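Local atomic coordinates of putative 5-carboxymethyl-2-hydroxymuconate isomerase (Pseudomonas aeruginosa, PDB entry 3E6Q), a protein that probably catalyses the delta-isomerisation of 5-carboxymethyl-2-hydroxymuconate, a step in aromatic catabolism, and assembles as a trimer. Residues Pro23-Glu28 against Glu44-Ala49; Gly40-Gln45 against Cys106-Gly111; Ala81-Cys86 against Gly111-Gly116; Leu87-Gly92 against Ala96-Leu101. One frame throughout, in Å; residues are numbered along the deposited sequence. Where two conformers were deposited one is given.

Contact 1 of 4, residues Pro23-Glu28 against Glu44-Ala49. With NA (sodium ion), chain R.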
loop_
_atom_site.group_PDB
_atom_site.type_symbol
_atom_site.label_atom_id
_atom_site.label_comp_id
_atom_site.label_asym_id
_atom_site.label_seq_id
_atom_site.Cartn_x
_atom_site.Cartn_y
_atom_site.Cartn_z
ATOM N N PRO A 23 7.143 11.715 -7.486
ATOM C CA PRO A 23 6.260 10.974 -6.544
ATOM C C PRO A 23 5.700 9.601 -7.022
ATOM O O PRO A 23 5.695 9.287 -8.225
ATOM C CB PRO A 23 5.084 11.928 -6.377
ATOM C CG PRO A 23 5.005 12.647 -7.693
ATOM C CD PRO A 23 6.414 12.819 -8.144
ATOM N N HIS A 24 5.158 8.855 -6.053
ATOM C CA HIS A 24 4.435 7.627 -6.311
ATOM C C HIS A 24 2.981 7.874 -6.050
ATOM O O HIS A 24 2.636 8.391 -4.990
ATOM C CB HIS A 24 4.978 6.467 -5.421
ATOM C CG HIS A 24 6.340 6.002 -5.795
ATOM N ND1 HIS A 24 6.561 5.170 -6.878
ATOM C CD2 HIS A 24 7.565 6.287 -5.274
ATOM C CE1 HIS A 24 7.861 4.935 -6.971
ATOM N NE2 HIS A 24 8.487 5.580 -6.006
ATOM N N LEU A 25 2.123 7.498 -6.989
ATOM C CA LEU A 25 0.689 7.693 -6.817
ATOM C C LEU A 25 -0.007 6.351 -7.040
ATOM O O LEU A 25 0.168 5.716 -8.096
ATOM C CB LEU A 25 0.172 8.703 -7.804
ATOM C CG LEU A 25 -1.337 8.879 -7.866
ATOM C CD1 LEU A 25 -1.828 9.440 -6.516
ATOM C CD2 LEU A 25 -1.808 9.747 -9.039
ATOM N N VAL A 26 -0.789 5.928 -6.050
ATOM C CA VAL A 26 -1.574 4.690 -6.157
ATOM C C VAL A 26 -3.061 5.036 -6.058
ATOM O O VAL A 26 -3.498 5.605 -5.041
ATOM C CB VAL A 26 -1.198 3.639 -5.073
ATOM C CG1 VAL A 26 -2.080 2.353 -5.243
ATOM C CG2 VAL A 26 0.331 3.321 -5.086
ATOM N N ILE A 27 -3.817 4.706 -7.104
ATOM C CA ILE A 27 -5.263 4.878 -7.153
ATOM C C ILE A 27 -5.913 3.500 -7.023
ATOM O O ILE A 27 -5.548 2.579 -7.757
ATOM C CB ILE A 27 -5.718 5.582 -8.462
ATOM C CG1 ILE A 27 -5.050 6.957 -8.647
ATOM C CG2 ILE A 27 -7.269 5.718 -8.528
ATOM C CD1 ILE A 27 -5.366 7.600 -9.963
ATOM N N GLU A 28 -6.866 3.396 -6.104
ATOM C CA GLU A 28 -7.613 2.180 -5.830
ATOM C C GLU A 28 -9.095 2.498 -6.062
ATOM O O GLU A 28 -9.622 3.473 -5.529
ATOM C CB GLU A 28 -7.456 1.746 -4.376
ATOM C CG GLU A 28 -6.126 1.239 -3.925
ATOM C CD GLU A 28 -6.134 1.131 -2.411
ATOM O OE1 GLU A 28 -6.432 0.023 -1.843
ATOM O OE2 GLU A 28 -5.827 2.174 -1.740
ATOM N N GLU A 44 -3.249 9.373 -16.732
ATOM C CA GLU A 44 -2.725 10.475 -17.533
ATOM C C GLU A 44 -3.193 11.827 -16.980
ATOM O O GLU A 44 -2.402 12.790 -16.884
ATOM C CB GLU A 44 -3.140 10.294 -18.990
ATOM C CG GLU A 44 -2.401 9.177 -19.692
ATOM C CD GLU A 44 -2.976 8.820 -21.083
ATOM O OE1 GLU A 44 -3.845 9.559 -21.593
ATOM O OE2 GLU A 44 -2.542 7.792 -21.671
ATOM N N GLN A 45 -4.471 11.923 -16.620
ATOM C CA GLN A 45 -4.983 13.187 -16.086
ATOM C C GLN A 45 -4.355 13.519 -14.734
ATOM O O GLN A 45 -4.073 14.691 -14.425
ATOM C CB GLN A 45 -6.508 13.111 -15.919
ATOM C CG GLN A 45 -7.244 13.103 -17.257
ATOM C CD GLN A 45 -8.740 13.107 -17.029
ATOM O OE1 GLN A 45 -9.196 13.627 -16.031
ATOM N NE2 GLN A 45 -9.490 12.575 -17.955
ATOM N N ALA A 46 -4.173 12.480 -13.909
ATOM C CA ALA A 46 -3.552 12.651 -12.575
ATOM C C ALA A 46 -2.107 13.137 -12.745
ATOM O O ALA A 46 -1.662 14.071 -12.079
ATOM C CB ALA A 46 -3.598 11.315 -11.765
ATOM N N ASN A 47 -1.360 12.465 -13.633
ATOM C CA ASN A 47 0.039 12.844 -13.850
ATOM C C ASN A 47 0.149 14.258 -14.389
ATOM O O ASN A 47 1.058 15.002 -13.980
ATOM C CB ASN A 47 0.699 11.845 -14.802
ATOM C CG ASN A 47 0.986 10.512 -14.145
ATOM O OD1 ASN A 47 0.470 10.223 -13.055
ATOM N ND2 ASN A 47 1.823 9.692 -14.802
ATOM N N ALA A 48 -0.753 14.619 -15.311
ATOM C CA ALA A 48 -0.819 15.993 -15.865
ATOM C C ALA A 48 -1.047 17.045 -14.751
ATOM O O ALA A 48 -0.388 18.106 -14.723
ATOM C CB ALA A 48 -1.903 16.081 -16.966
ATOM N N ALA A 49 -1.966 16.727 -13.844
ATOM C CA ALA A 49 -2.286 17.581 -12.714
ATOM C C ALA A 49 -1.077 17.727 -11.781
ATOM O O ALA A 49 -0.742 18.838 -11.341
ATOM C CB ALA A 49 -3.509 17.102 -11.972
HETATM NA NA NA R . -4.030 4.032 -2.511
HETATM O O HOH W 1 -1.895 2.797 -1.448
#
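L25 and I27 of the strand at 23-28 reach across to a single methyl group, CB of A46, on helix 39-52. The strand and helix belong to a beta-alpha-beta crossover, since helix 39-52 links strand 24-30 to strand 62-73, its parallel neighbour in the sheet, as in the tautomerase fold. The tighter touch is that of L25, whose CD2 lies 3.6 Å from A46 CB. CG of L25 stands anti to the backbone N (chi1 172°), which carries the branched end out from the sheet and across to the alanine. I27 adds a looser contact, CD1 to A46 CB at 4.5 Å, made by the far end of an extended chain (chi2 174°). The CA atoms of L25 and A46 are 8.7 Å apart, and the interface between the two segments is small, burying 88 Å² in all, with direct contacts that are apolar.

Further out, backbone hydrogen bonds of L25 to K62 and R64 hold the strand against its parallel neighbour. On the helix, N47 turns its amide elsewhere: OD1 accepts from S63 OG, while ND2 donates to G74 O of the second subunit.

Residues V26 and E28 point to the other face of the sheet, where a sodium ion sits. E28 OE1 forms a salt bridge with R64 NE of the third subunit, and its partner oxygen OE2 binds the sodium at 2.7 Å, a distance matched by a water on the same ion.

Contact 2 of 4, residues Gly40-Gln45 against Cys106-Gly111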
loop_
_atom_site.group_PDB
_atom_site.type_symbol
_atom_site.label_atom_id
_atom_site.label_comp_id
_atom_site.label_asym_id
_atom_site.label_seq_id
_atom_site.Cartn_x
_atom_site.Cartn_y
_atom_site.Cartn_z
ATOM N N GLY A 40 -6.195 4.144 -17.612
ATOM C CA GLY A 40 -5.004 4.732 -18.206
ATOM C C GLY A 40 -5.198 6.236 -18.407
ATOM O O GLY A 40 -4.276 7.043 -18.152
ATOM N N GLU A 41 -6.377 6.630 -18.887
ATOM C CA GLU A 41 -6.724 8.045 -19.037
ATOM C C GLU A 41 -6.789 8.781 -17.709
ATOM O O GLU A 41 -6.372 9.913 -17.606
ATOM C CB GLU A 41 -8.081 8.185 -19.717
ATOM C CG GLU A 41 -8.646 9.599 -19.811
ATOM C CD GLU A 41 -7.743 10.606 -20.506
ATOM O OE1 GLU A 41 -8.053 11.805 -20.404
ATOM O OE2 GLU A 41 -6.735 10.222 -21.146
ATOM N N LEU A 42 -7.349 8.127 -16.689
ATOM C CA LEU A 42 -7.367 8.707 -15.368
ATOM C C LEU A 42 -5.915 8.930 -14.833
ATOM O O LEU A 42 -5.602 9.997 -14.258
ATOM C CB LEU A 42 -8.202 7.856 -14.394
ATOM C CG LEU A 42 -8.173 8.297 -12.924
ATOM C CD1 LEU A 42 -8.661 9.751 -12.784
ATOM C CD2 LEU A 42 -9.014 7.272 -12.056
ATOM N N LEU A 43 -5.042 7.950 -15.048
ATOM C CA LEU A 43 -3.606 8.107 -14.683
ATOM C C LEU A 43 -2.978 9.261 -15.440
ATOM O O LEU A 43 -2.226 10.042 -14.845
ATOM C CB LEU A 43 -2.822 6.799 -14.868
ATOM C CG LEU A 43 -3.216 5.668 -13.925
ATOM C CD1 LEU A 43 -2.606 4.324 -14.371
ATOM C CD2 LEU A 43 -2.892 5.999 -12.459
ATOM N N GLU A 44 -3.249 9.373 -16.732
ATOM C CA GLU A 44 -2.725 10.475 -17.533
ATOM C C GLU A 44 -3.193 11.827 -16.980
ATOM O O GLU A 44 -2.402 12.790 -16.884
ATOM C CB GLU A 44 -3.140 10.294 -18.990
ATOM C CG GLU A 44 -2.401 9.177 -19.692
ATOM C CD GLU A 44 -2.976 8.820 -21.083
ATOM O OE1 GLU A 44 -3.845 9.559 -21.593
ATOM O OE2 GLU A 44 -2.542 7.792 -21.671
ATOM N N GLN A 45 -4.471 11.923 -16.620
ATOM C CA GLN A 45 -4.983 13.187 -16.086
ATOM C C GLN A 45 -4.355 13.519 -14.734
ATOM O O GLN A 45 -4.073 14.691 -14.425
ATOM C CB GLN A 45 -6.508 13.111 -15.919
ATOM C CG GLN A 45 -7.244 13.103 -17.257
ATOM C CD GLN A 45 -8.740 13.107 -17.029
ATOM O OE1 GLN A 45 -9.196 13.627 -16.031
ATOM N NE2 GLN A 45 -9.490 12.575 -17.955
ATOM N N CYS A 106 -7.778 15.224 -5.907
ATOM C CA CYS A 106 -9.162 14.931 -5.536
ATOM C C CYS A 106 -10.139 15.446 -6.589
ATOM O O CYS A 106 -11.084 14.753 -6.957
ATOM C CB CYS A 106 -9.452 15.479 -4.167
ATOM S SG CYS A 106 -11.014 14.721 -3.517
ATOM N N GLU A 107 -9.845 16.628 -7.152
ATOM C CA GLU A 107 -10.650 17.181 -8.242
ATOM C C GLU A 107 -10.605 16.290 -9.497
ATOM O O GLU A 107 -11.665 16.021 -10.135
ATOM C CB GLU A 107 -10.141 18.587 -8.567
ATOM C CG GLU A 107 -10.778 19.243 -9.777
ATOM C CD GLU A 107 -12.198 19.703 -9.566
ATOM O OE1 GLU A 107 -12.784 20.174 -10.572
ATOM O OE2 GLU A 107 -12.742 19.606 -8.437
ATOM N N VAL A 108 -9.409 15.814 -9.851
ATOM C CA VAL A 108 -9.273 14.910 -10.982
ATOM C C VAL A 108 -10.090 13.608 -10.763
ATOM O O VAL A 108 -10.841 13.160 -11.660
ATOM C CB VAL A 108 -7.775 14.567 -11.237
ATOM C CG1 VAL A 108 -7.648 13.470 -12.269
ATOM C CG2 VAL A 108 -6.980 15.843 -11.696
ATOM N N LEU A 109 -9.861 12.965 -9.618
ATOM C CA LEU A 109 -10.531 11.710 -9.285
ATOM C C LEU A 109 -12.049 11.889 -9.281
ATOM O O LEU A 109 -12.784 11.114 -9.892
ATOM C CB LEU A 109 -10.091 11.210 -7.913
ATOM C CG LEU A 109 -8.667 10.723 -7.705
ATOM C CD1 LEU A 109 -8.623 10.172 -6.259
ATOM C CD2 LEU A 109 -8.274 9.646 -8.708
ATOM N N ALA A 110 -12.535 12.927 -8.601
ATOM C CA ALA A 110 -13.992 13.137 -8.477
ATOM C C ALA A 110 -14.615 13.351 -9.875
ATOM O O ALA A 110 -15.716 12.818 -10.178
ATOM C CB ALA A 110 -14.303 14.325 -7.547
ATOM N N GLY A 111 -13.883 14.082 -10.723
ATOM C CA GLY A 111 -14.293 14.340 -12.109
ATOM C C GLY A 111 -14.449 13.081 -12.962
ATOM O O GLY A 111 -15.262 13.059 -13.909
HETATM O O HOH W 2 -11.321 13.966 -14.081
#
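Helix segments 40-45 and 106-111, which meet chiefly through L42, Q45 and V108, run nearly antiparallel at 156° with their axes 10.1 Å apart at the closest. The backbones come nearest at Q45 and V108, whose CA atoms are 6.9 Å apart. V108 is the residue on which the contact turns. Its CG1, anti to the backbone N (chi1 171°), is directed between the two residues facing it and touches both, lying 3.8 Å from Q45 CB and 3.9 Å from L42 CD1. The valine and the leucine meet at a slant. L42 also reaches deeper, toward the sheet, where its CD1 is 4.1 Å from CD2 of L109; the two leucines lie at about a right angle, the distance being that of one of the two conformers modelled for L109.

Both helices lie on the same face of the four-stranded sheet, each being the connection of one beta-alpha-beta unit, so this seam joins the two halves of a tautomerase-like subunit. On the sheet side L42 rests on I27 and F65, and L109 on I27, V123 and V125.

Toward the outer side the seam turns polar. A water donates one proton to the side-chain OE1 of Q45 and the other to the backbone O of V108, the latter at 2.6 Å, and so bridges the helices where their side chains do not bond directly. In one of the deposited conformers of E41, the Q45 amide is held at its other end as well, NE2 donating to E41 OE1 at 2.9 Å, close to the amide plane.

Contact 3 of 4, residues Ala81-Cys86 against Gly111-Gly116. With FMT (formic acid), chain P.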
loop_
_atom_site.group_PDB
_atom_site.type_symbol
_atom_site.label_atom_id
_atom_site.label_comp_id
_atom_site.label_asym_id
_atom_site.label_seq_id
_atom_site.Cartn_x
_atom_site.Cartn_y
_atom_site.Cartn_z
ATOM N N ALA A 81 -19.707 2.067 -3.637
ATOM C CA ALA A 81 -18.431 2.108 -4.376
ATOM C C ALA A 81 -17.622 3.262 -3.825
ATOM O O ALA A 81 -18.170 4.246 -3.313
ATOM C CB ALA A 81 -18.657 2.302 -5.868
ATOM N N TYR A 82 -16.292 3.129 -3.896
ATOM C CA TYR A 82 -15.422 4.151 -3.437
ATOM C C TYR A 82 -14.138 4.167 -4.268
ATOM O O TYR A 82 -13.828 3.206 -4.979
ATOM C CB TYR A 82 -15.119 4.097 -1.925
ATOM C CG TYR A 82 -14.362 2.906 -1.454
ATOM C CD1 TYR A 82 -12.975 2.808 -1.590
ATOM C CD2 TYR A 82 -15.066 1.853 -0.811
ATOM C CE1 TYR A 82 -12.269 1.682 -1.098
ATOM C CE2 TYR A 82 -14.361 0.694 -0.360
ATOM C CZ TYR A 82 -12.974 0.641 -0.512
ATOM O OH TYR A 82 -12.281 -0.453 -0.055
ATOM N N LEU A 83 -13.476 5.323 -4.221
ATOM C CA LEU A 83 -12.275 5.636 -5.006
ATOM C C LEU A 83 -11.305 6.384 -4.067
ATOM O O LEU A 83 -11.662 7.365 -3.405
ATOM C CB LEU A 83 -12.655 6.511 -6.195
ATOM C CG LEU A 83 -11.592 6.978 -7.183
ATOM C CD1 LEU A 83 -10.833 5.825 -7.827
ATOM C CD2 LEU A 83 -12.245 7.893 -8.261
ATOM N N HIS A 84 -10.075 5.882 -4.017
ATOM C CA HIS A 84 -9.025 6.416 -3.123
ATOM C C HIS A 84 -7.674 6.523 -3.809
ATOM O O HIS A 84 -7.305 5.647 -4.605
ATOM C CB HIS A 84 -8.916 5.539 -1.880
ATOM C CG HIS A 84 -7.868 5.992 -0.918
ATOM N ND1 HIS A 84 -7.985 7.149 -0.165
ATOM C CD2 HIS A 84 -6.674 5.443 -0.596
ATOM C CE1 HIS A 84 -6.901 7.282 0.584
ATOM N NE2 HIS A 84 -6.077 6.276 0.325
ATOM N N ALA A 85 -6.938 7.577 -3.496
ATOM C CA ALA A 85 -5.575 7.708 -3.951
ATOM C C ALA A 85 -4.662 7.998 -2.773
ATOM O O ALA A 85 -5.041 8.643 -1.796
ATOM C CB ALA A 85 -5.444 8.797 -4.978
ATOM N N CYS A 86 -3.435 7.512 -2.894
ATOM C CA CYS A 86 -2.383 7.789 -1.915
ATOM C C CYS A 86 -1.197 8.318 -2.726
ATOM O O CYS A 86 -0.606 7.602 -3.562
ATOM C CB CYS A 86 -2.013 6.516 -1.148
ATOM S SG CYS A 86 -0.767 6.899 0.119
ATOM N N GLY A 111 -13.883 14.082 -10.723
ATOM C CA GLY A 111 -14.293 14.340 -12.109
ATOM C C GLY A 111 -14.449 13.081 -12.962
ATOM O O GLY A 111 -15.262 13.059 -13.909
ATOM N N ALA A 112 -13.709 12.044 -12.618
ATOM C CA ALA A 112 -13.656 10.802 -13.375
ATOM C C ALA A 112 -14.770 9.822 -13.025
ATOM O O ALA A 112 -14.979 8.852 -13.759
ATOM C CB ALA A 112 -12.266 10.102 -13.194
ATOM N N VAL A 113 -15.471 10.073 -11.920
ATOM C CA VAL A 113 -16.486 9.132 -11.437
ATOM C C VAL A 113 -17.741 9.242 -12.295
ATOM O O VAL A 113 -18.304 10.327 -12.433
ATOM C CB VAL A 113 -16.867 9.409 -9.954
ATOM C CG1 VAL A 113 -18.133 8.603 -9.518
ATOM C CG2 VAL A 113 -15.640 9.100 -8.992
ATOM N N ALA A 114 -18.221 8.100 -12.800
ATOM C CA ALA A 114 -19.515 8.036 -13.465
ATOM C C ALA A 114 -20.529 7.671 -12.388
ATOM O O ALA A 114 -21.524 8.367 -12.240
ATOM C CB ALA A 114 -19.521 7.037 -14.622
ATOM N N GLY A 115 -20.289 6.610 -11.630
ATOM C CA GLY A 115 -21.209 6.135 -10.590
ATOM C C GLY A 115 -20.868 4.726 -10.125
ATOM O O GLY A 115 -20.098 4.009 -10.785
ATOM N N GLY A 116 -21.460 4.281 -9.016
ATOM C CA GLY A 116 -21.259 2.916 -8.584
ATOM C C GLY A 116 -22.127 2.687 -7.376
ATOM O O GLY A 116 -22.357 3.622 -6.636
HETATM C C FMT P . -4.138 4.904 2.279
HETATM O O1 FMT P . -3.771 5.876 1.664
HETATM O O2 FMT P . -4.362 3.844 1.652
HETATM O O HOH W 3 -21.860 4.039 -3.904
#
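V113 and G116 meet L83 and A81 where the chain leaves helix 95-112 and turns back along the sheet. At V113 the valine points to the sheet, and its CG2 packs 3.7 Å from CD2 of L83. The two side chains slide past each other in opposite directions, L83 reaching out with CG anti to its backbone N (chi1 -180°). V113 also rests on V121 and V123 of the neighbouring strand and on V140 of the third subunit.

A114 and G115 then form a classic beta bulge in the two-stranded antiparallel ribbon that 113-115 makes with strand 34-35. This short ribbon lies beside the main sheet of the tautomerase-like fold. Past the bulge comes G116, whose bare backbone comes close to A81: the CA atoms are 5.1 Å apart, and A81 CB lies 3.8 Å from G116 C. Beside them a water accepts from A81 N at 2.9 Å and lies 2.8 Å from G116 O, linking the two backbones.

Farther along strand 82-90, and well away from 111-116, H84 faces different surroundings. Its ND1 is bonded to S124 OG, which helps fix the ring, and its NE2 donates an almost straight hydrogen bond, 170° at the proton, to O1 of a formic acid molecule probably left from crystallisation. That oxygen lies at the ring edge, in plane, 2.7 Å from NE2.

Contact 4 of 4, residues Leu87-Gly92 against Ala96-Leu101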
loop_
_atom_site.group_PDB
_atom_site.type_symbol
_atom_site.label_atom_id
_atom_site.label_comp_id
_atom_site.label_asym_id
_atom_site.label_seq_id
_atom_site.Cartn_x
_atom_site.Cartn_y
_atom_site.Cartn_z
ATOM N N LEU A 87 -0.922 9.599 -2.554
ATOM C CA LEU A 87 0.233 10.259 -3.144
ATOM C C LEU A 87 1.364 10.258 -2.131
ATOM O O LEU A 87 1.211 10.792 -1.011
ATOM C CB LEU A 87 -0.079 11.714 -3.528
ATOM C CG LEU A 87 1.074 12.488 -4.181
ATOM C CD1 LEU A 87 1.399 11.947 -5.586
ATOM C CD2 LEU A 87 0.794 14.020 -4.197
ATOM N N SER A 88 2.492 9.689 -2.524
ATOM C CA SER A 88 3.688 9.674 -1.658
ATOM C C SER A 88 4.759 10.548 -2.239
ATOM O O SER A 88 5.223 10.328 -3.384
ATOM C CB SER A 88 4.234 8.233 -1.533
ATOM O OG SER A 88 3.317 7.362 -0.868
ATOM N N ILE A 89 5.160 11.545 -1.440
ATOM C CA ILE A 89 6.212 12.488 -1.809
ATOM C C ILE A 89 7.347 12.436 -0.789
ATOM O O ILE A 89 7.169 11.902 0.305
ATOM C CB ILE A 89 5.658 13.930 -1.963
ATOM C CG1 ILE A 89 5.286 14.536 -0.604
ATOM C CG2 ILE A 89 4.589 14.028 -3.079
ATOM C CD1 ILE A 89 4.943 16.038 -0.640
ATOM N N LEU A 90 8.491 13.027 -1.106
ATOM C CA LEU A 90 9.593 13.105 -0.159
ATOM C C LEU A 90 9.216 14.045 0.982
ATOM O O LEU A 90 8.517 15.063 0.776
ATOM C CB LEU A 90 10.885 13.553 -0.805
ATOM C CG LEU A 90 11.415 12.581 -1.844
ATOM C CD1 LEU A 90 12.602 13.115 -2.644
ATOM C CD2 LEU A 90 11.731 11.244 -1.175
ATOM N N ASP A 91 9.653 13.683 2.173
ATOM C CA ASP A 91 9.470 14.579 3.310
ATOM C C ASP A 91 10.192 15.924 3.098
ATOM O O ASP A 91 11.104 16.043 2.275
ATOM C CB ASP A 91 9.948 13.929 4.643
ATOM C CG ASP A 91 11.439 13.486 4.640
ATOM O OD1 ASP A 91 12.156 13.562 3.643
ATOM O OD2 ASP A 91 11.914 13.015 5.709
ATOM N N GLY A 92 9.701 16.910 3.835
ATOM C CA GLY A 92 10.325 18.213 3.970
ATOM C C GLY A 92 9.519 19.358 3.400
ATOM O O GLY A 92 9.886 20.528 3.623
ATOM N N ALA A 96 0.943 23.480 3.439
ATOM C CA ALA A 96 0.207 24.098 2.326
ATOM C C ALA A 96 0.438 23.336 1.014
ATOM O O ALA A 96 -0.488 23.142 0.213
ATOM C CB ALA A 96 0.605 25.627 2.146
ATOM N N THR A 97 1.704 22.973 0.810
ATOM C CA THR A 97 2.124 22.212 -0.383
ATOM C C THR A 97 1.366 20.883 -0.431
ATOM O O THR A 97 0.772 20.542 -1.443
ATOM C CB THR A 97 3.630 22.002 -0.413
ATOM O OG1 THR A 97 4.277 23.300 -0.597
ATOM C CG2 THR A 97 4.069 21.090 -1.530
ATOM N N ARG A 98 1.443 20.129 0.648
ATOM C CA ARG A 98 0.798 18.830 0.736
ATOM C C ARG A 98 -0.734 18.942 0.510
ATOM O O ARG A 98 -1.361 18.167 -0.257
ATOM C CB ARG A 98 1.178 18.202 2.096
ATOM C CG ARG A 98 2.730 18.039 2.396
ATOM C CD ARG A 98 2.958 17.046 3.588
ATOM N NE ARG A 98 2.465 17.601 4.817
ATOM C CZ ARG A 98 3.158 18.370 5.672
ATOM N NH1 ARG A 98 4.413 18.699 5.422
ATOM N NH2 ARG A 98 2.576 18.847 6.773
ATOM N N GLN A 99 -1.359 19.919 1.164
ATOM C CA GLN A 99 -2.787 20.125 1.037
ATOM C C GLN A 99 -3.171 20.429 -0.422
ATOM O O GLN A 99 -4.141 19.897 -0.947
ATOM C CB GLN A 99 -3.237 21.258 1.961
ATOM C CG GLN A 99 -4.732 21.383 2.019
ATOM C CD GLN A 99 -5.205 22.496 2.935
ATOM O OE1 GLN A 99 -4.484 22.937 3.822
ATOM N NE2 GLN A 99 -6.456 22.949 2.723
ATOM N N ALA A 100 -2.393 21.291 -1.060
ATOM C CA ALA A 100 -2.706 21.699 -2.426
ATOM C C ALA A 100 -2.617 20.532 -3.388
ATOM O O ALA A 100 -3.426 20.421 -4.336
ATOM C CB ALA A 100 -1.787 22.853 -2.860
ATOM N N LEU A 101 -1.607 19.717 -3.207
ATOM C CA LEU A 101 -1.424 18.506 -4.065
ATOM C C LEU A 101 -2.615 17.561 -3.928
ATOM O O LEU A 101 -3.171 17.092 -4.921
ATOM C CB LEU A 101 -0.095 17.791 -3.776
ATOM C CG LEU A 101 1.167 18.562 -4.196
ATOM C CD1 LEU A 101 2.320 17.931 -3.440
ATOM C CD2 LEU A 101 1.330 18.519 -5.726
#
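L87 and I89 of strand 82-90 pack against L101 and R98 of helix 95-112, the helix that leads the chain on to strand 121-130. Strand, helix and strand form a beta-alpha-beta crossover, the second of the subunit, and the helix segment runs nearly antiparallel to strand residues 87-90 (152°), the axes 10.7 Å apart at the closest.

The side chain of L87 can be followed outward. CB points toward the helix but remains on the strand side, too far to touch it. CG continues anti to the backbone N (chi1 -179°), and the branch above it divides the work. CD1 turns back over the neighbouring strand and meets P23, whereas CD2 carries on to the helix and stops 3.9 Å from CB of L101. The two leucines are set at about a right angle, and one methyl of L87 lies against the base of L101. The L101 side chain also rests on F56, from the loop that follows helix 39-52.

I89, two residues further on, points to the helix as well. Its extended chain (chi2 171°) brings CD1 to within 4.3 Å of CG of R98, so the isoleucine meets the aliphatic part of the arginine. The charged end of R98, modelled in two conformers, is directed elsewhere: NE forms a salt bridge with E131 OE1 of the third subunit. R98 thus meets I89 through its aliphatic stem and reaches another subunit with its guanidinium group. The same I89 methyl completes the interface on the other helix residue, with CD1 lying 4.3 Å from L101 CD1.

How the contacts relate
Along the chain contact 1 comes first and shares E44 and Q45 with contact 2, whose long loop encloses contact 4; contacts 2 and 3 alternate and share G111. Contacts 1 and 4 each join a strand to its crossover helix, and their strands, 24-30 and 82-90, are antiparallel neighbours in the sheet. Contact 2 lies between the two helices, its centre about 7 Å from that of contact 1 and 9 Å from that of contact 3. Contacts 3 and 4 use opposite ends of strand 82-90 and helix 95-112, centres about 21 Å apart. Together they pack two beta-alpha-beta units into one two-layer subunit, helices on one face of the sheet, which other subunits meet at several points.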